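Local coordinates for protein enoyl-CoA hydratase (Mycobacterium tuberculosis, PDB 4JJT) that probably acts as a crotonase-family lyase, adding water across the double bond of enoyl-CoA thioesters, at residues P80-R85 and P134-S139. Residues are numbered along the deposited sequence; the frame is centred on the assembly and turned at random.
Sequences PDISPR and PTWGLS
In this crotonase-fold subunit, an extended piece of the connection between strands 54-59 and 93-97 meets side chains from the turn before helix 138-146, an instance of neighbouring side chains reading successive backbone carbonyls. Residues 80-85 offer the carbonyls of Ile82 and Ser83; Thr135 takes the first and Trp136 the second. Thr135 places OG1 in the crowded position between its own backbone N and carbonyl carbon (chi1 62°), from where the hydroxyl donates to Ile82 O at 2.5 Å. The donor lies in the carbonyl plane, nearly in line with the C=O bond at 158°. OG1 is also hydrogen-bonded to a glycerol, probably from the crystallisation liquor, which may mark a pocket here.

Trp136 turns CG anti to its carbonyl carbon, bringing the pyrrole edge of the indole to the loop. Ser83 O sits at that edge, near the ring plane, and receives a weak, bent hydrogen bond from NE1 at 3.2 Å. Two apolar groups meet the ring obliquely. Ile82 carries CG2 anti to its backbone N and lays this methyl against the indole, 4.0 Å from CZ2, its chain crossing that of the tryptophan at a slant. Pro84 approaches CD1 with its CA, while its ring carbons CB, CG and CD gather round Thr135 O.

Tyr111 of helix 104-111 packs on both Trp136 and Pro84, and Trp220 of a third subunit touches Pro84, placing the contact beside an interface of the hexamer. Directly after Trp136, Gly137 takes the N-cap position of helix 138-146 with a positive phi of 96°, and its backbone N is hydrogen-bonded to Glu222 OE1.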
loop_
_atom_site.group_PDB
_atom_site.type_symbol
_atom_site.label_atom_id
_atom_site.label_comp_id
_atom_site.label_asym_id
_atom_site.label_seq_id
_atom_site.Cartn_x
_atom_site.Cartn_y
_atom_site.Cartn_z
ATOM N N PRO A 80 -2.747 -9.039 -29.813
ATOM C CA PRO A 80 -4.052 -9.098 -29.142
ATOM C C PRO A 80 -4.042 -8.581 -27.704
ATOM O O PRO A 80 -3.245 -9.034 -26.884
ATOM C CB PRO A 80 -4.372 -10.597 -29.146
ATOM C CG PRO A 80 -3.576 -11.149 -30.271
ATOM C CD PRO A 80 -2.307 -10.370 -30.261
ATOM N N ASP A 81 -4.938 -7.645 -27.408
ATOM C CA ASP A 81 -5.088 -7.119 -26.055
ATOM C C ASP A 81 -6.445 -7.494 -25.458
ATOM O O ASP A 81 -7.493 -7.169 -26.013
ATOM C CB ASP A 81 -4.875 -5.602 -26.034
ATOM C CG ASP A 81 -5.716 -4.876 -27.065
ATOM O OD1 ASP A 81 -5.854 -3.640 -26.953
ATOM O OD2 ASP A 81 -6.241 -5.540 -27.983
ATOM N N ILE A 82 -6.411 -8.187 -24.324
ATOM C CA ILE A 82 -7.619 -8.749 -23.726
ATOM C C ILE A 82 -7.787 -8.307 -22.273
ATOM O O ILE A 82 -6.978 -8.654 -21.414
ATOM C CB ILE A 82 -7.613 -10.294 -23.787
ATOM C CG1 ILE A 82 -7.348 -10.793 -25.215
ATOM C CG2 ILE A 82 -8.925 -10.852 -23.262
ATOM C CD1 ILE A 82 -5.881 -11.064 -25.526
ATOM N N SER A 83 -8.845 -7.547 -22.006
ATOM C CA SER A 83 -9.105 -7.001 -20.675
ATOM C C SER A 83 -9.694 -8.048 -19.728
ATOM O O SER A 83 -10.361 -8.980 -20.172
ATOM C CB SER A 83 -10.062 -5.812 -20.781
ATOM O OG SER A 83 -9.576 -4.848 -21.701
ATOM N N PRO A 84 -9.453 -7.897 -18.414
ATOM C CA PRO A 84 -10.023 -8.836 -17.438
ATOM C C PRO A 84 -11.527 -8.635 -17.275
ATOM O O PRO A 84 -11.987 -7.493 -17.230
ATOM C CB PRO A 84 -9.299 -8.467 -16.143
ATOM C CG PRO A 84 -8.950 -7.049 -16.310
ATOM C CD PRO A 84 -8.617 -6.877 -17.760
ATOM N N ARG A 85 -12.276 -9.729 -17.176
ATOM C CA ARG A 85 -13.734 -9.653 -17.179
ATOM C C ARG A 85 -14.384 -10.371 -15.999
ATOM O O ARG A 85 -15.598 -10.285 -15.811
ATOM C CB ARG A 85 -14.285 -10.221 -18.488
ATOM C CG ARG A 85 -13.706 -9.567 -19.726
ATOM C CD ARG A 85 -14.159 -10.277 -20.986
ATOM N NE ARG A 85 -15.608 -10.226 -21.150
ATOM C CZ ARG A 85 -16.267 -10.821 -22.138
ATOM N NH1 ARG A 85 -17.586 -10.721 -22.210
ATOM N NH2 ARG A 85 -15.606 -11.518 -23.053
ATOM N N PRO A 134 0.807 -11.257 -19.605
ATOM C CA PRO A 134 -0.482 -11.544 -18.965
ATOM C C PRO A 134 -1.325 -10.298 -18.687
ATOM O O PRO A 134 -0.788 -9.226 -18.411
ATOM C CB PRO A 134 -0.076 -12.214 -17.645
ATOM C CG PRO A 134 1.339 -11.803 -17.419
ATOM C CD PRO A 134 1.941 -11.709 -18.782
ATOM N N THR A 135 -2.645 -10.454 -18.767
ATOM C CA THR A 135 -3.578 -9.367 -18.479
ATOM C C THR A 135 -4.703 -9.822 -17.553
ATOM O O THR A 135 -5.558 -9.024 -17.171
ATOM C CB THR A 135 -4.201 -8.789 -19.764
ATOM O OG1 THR A 135 -4.948 -9.807 -20.442
ATOM C CG2 THR A 135 -3.123 -8.245 -20.692
ATOM N N TRP A 136 -4.703 -11.106 -17.199
ATOM C CA TRP A 136 -5.750 -11.655 -16.342
ATOM C C TRP A 136 -5.258 -11.961 -14.928
ATOM O O TRP A 136 -5.847 -12.777 -14.225
ATOM C CB TRP A 136 -6.371 -12.909 -16.971
ATOM C CG TRP A 136 -7.373 -12.627 -18.049
ATOM C CD1 TRP A 136 -7.660 -11.413 -18.604
ATOM C CD2 TRP A 136 -8.226 -13.576 -18.698
ATOM N NE1 TRP A 136 -8.638 -11.547 -19.561
ATOM C CE2 TRP A 136 -9.001 -12.865 -19.637
ATOM C CE3 TRP A 136 -8.410 -14.957 -18.579
ATOM C CZ2 TRP A 136 -9.942 -13.488 -20.449
ATOM C CZ3 TRP A 136 -9.345 -15.572 -19.389
ATOM C CH2 TRP A 136 -10.098 -14.839 -20.309
ATOM N N GLY A 137 -4.169 -11.315 -14.525
ATOM C CA GLY A 137 -3.725 -11.363 -13.145
ATOM C C GLY A 137 -2.660 -12.380 -12.784
ATOM O O GLY A 137 -2.368 -12.572 -11.604
ATOM N N LEU A 138 -2.061 -13.022 -13.783
ATOM C CA LEU A 138 -1.100 -14.101 -13.531
ATOM C C LEU A 138 0.136 -13.655 -12.748
ATOM O O LEU A 138 0.515 -14.293 -11.768
ATOM C CB LEU A 138 -0.682 -14.785 -14.840
ATOM C CG LEU A 138 0.139 -16.068 -14.711
ATOM C CD1 LEU A 138 -0.266 -17.087 -15.766
ATOM C CD2 LEU A 138 1.625 -15.775 -14.824
ATOM N N SER A 139 0.760 -12.566 -13.184
ATOM C CA SER A 139 1.989 -12.087 -12.556
ATOM C C SER A 139 1.774 -11.644 -11.111
ATOM O O SER A 139 2.734 -11.453 -10.366
ATOM C CB SER A 139 2.602 -10.951 -13.379
ATOM O OG SER A 139 1.660 -9.918 -13.593
#